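Local coordinates for protein superoxide dismutase [Fe] (Methanothermobacter thermautotrophicus, PDB 1MA1) that converts superoxide radicals into hydrogen peroxide and oxygen with one iron ion per subunit, working as a homotetramer, at residues Lys51-Glu54 against Ala55-Ser58. Residues are numbered along the deposited sequence; the frame is centred on the assembly and turned at random.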
# COMPACT_ATOMS: atom_id res chain seq x y z
N LYS A 51 -23.72 7.00 2.19
CA LYS A 51 -23.50 7.00 0.76
C LYS A 51 -23.91 5.66 0.12
O LYS A 51 -24.62 5.63 -0.88
CB LYS A 51 -22.04 7.30 0.48
CG LYS A 51 -21.66 7.33 -0.98
CD LYS A 51 -20.13 7.41 -1.13
CE LYS A 51 -19.68 7.50 -2.59
NZ LYS A 51 -20.10 8.78 -3.27
N LEU A 52 -23.47 4.56 0.72
CA LEU A 52 -23.78 3.24 0.20
C LEU A 52 -25.26 2.91 0.37
O LEU A 52 -25.85 2.27 -0.50
CB LEU A 52 -22.93 2.17 0.88
CG LEU A 52 -21.42 2.14 0.58
CD1 LEU A 52 -20.82 0.97 1.30
CD2 LEU A 52 -21.13 2.04 -0.91
N ASP A 53 -25.85 3.34 1.48
CA ASP A 53 -27.29 3.17 1.70
C ASP A 53 -28.10 3.88 0.65
O ASP A 53 -29.03 3.32 0.07
CB ASP A 53 -27.71 3.70 3.07
CG ASP A 53 -27.30 2.78 4.21
OD1 ASP A 53 -27.29 1.54 4.00
OD2 ASP A 53 -27.02 3.32 5.31
N GLU A 54 -27.74 5.14 0.39
CA GLU A 54 -28.42 5.91 -0.63
C GLU A 54 -28.36 5.22 -1.99
O GLU A 54 -29.36 5.15 -2.70
CB GLU A 54 -27.79 7.30 -0.72
CG GLU A 54 -28.73 8.42 -0.29
CD GLU A 54 -28.03 9.76 -0.17
OE1 GLU A 54 -27.10 9.88 0.68
OE2 GLU A 54 -28.41 10.70 -0.93
N ALA A 55 -27.20 4.72 -2.37
CA ALA A 55 -27.06 4.13 -3.69
C ALA A 55 -27.95 2.89 -3.80
O ALA A 55 -28.49 2.59 -4.86
CB ALA A 55 -25.61 3.76 -3.95
N ARG A 56 -28.10 2.19 -2.68
CA ARG A 56 -28.90 0.98 -2.64
C ARG A 56 -30.39 1.28 -2.71
O ARG A 56 -31.14 0.56 -3.37
CB ARG A 56 -28.57 0.18 -1.38
CG ARG A 56 -27.25 -0.57 -1.51
CD ARG A 56 -26.69 -0.99 -0.15
NE ARG A 56 -25.29 -1.39 -0.26
CZ ARG A 56 -24.48 -1.56 0.79
NH1 ARG A 56 -24.95 -1.36 2.02
NH2 ARG A 56 -23.21 -1.93 0.61
N GLU A 57 -30.82 2.34 -2.02
CA GLU A 57 -32.23 2.72 -2.03
C GLU A 57 -32.64 3.27 -3.40
O GLU A 57 -33.76 3.04 -3.85
CB GLU A 57 -32.49 3.75 -0.93
CG GLU A 57 -31.91 3.34 0.42
CD GLU A 57 -31.98 4.43 1.48
OE1 GLU A 57 -31.83 5.62 1.14
OE2 GLU A 57 -32.16 4.08 2.66
N SER A 58 -31.73 3.97 -4.07
CA SER A 58 -32.04 4.48 -5.39
C SER A 58 -31.56 3.51 -6.46
O SER A 58 -31.60 3.82 -7.64
CB SER A 58 -31.38 5.85 -5.58
OG SER A 58 -29.97 5.76 -5.62
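Arg56 runs back over Leu52, one turn earlier on helix 27-57. With CG anti to the carbonyl carbon (chi1 -77°) and an extended chain, the side chain is led toward the preceding turn. CB lies beside the backbone oxygens of Leu52 and Asp53, and CG passes 3.3 Å from Leu52 O. CD and NE follow beside Leu52 O, which also accepts the hydrogen bond from Arg56 N at 3.1 Å. At the end, the guanidinium lays one face over Leu52, with Leu52 CB 4.0 Å from Arg56 CZ, while Arg56 NH2 reaches Leu52 CD1 at 3.8 Å. Arginine suits this place because its methylenes and flat face lie against an aliphatic neighbour while NH2 forms a salt bridge to Glu119 of the second subunit. Asp53 OD1 is 4.2 Å from Arg56 NH1, too far for a salt bridge; Asp53 OD2 instead gives Arg143 of the second subunit a carboxylate for one. Cutting Arg56 back to an alanine would probably leave Glu119 without this cationic mate and take away the cover over Leu52 CB. Buried, aliphatic Leu52 and small Ala55 both pack on Val62. Ser58 N closes the last turn on Glu54 O (3.0 Å), and its small hydroxyl OG is hydrogen-bonded to Thr60 OG1. This is the C-terminal end of the first long helix of the alpha-hairpin domain of iron/manganese superoxide dismutases, here bridged to another subunit.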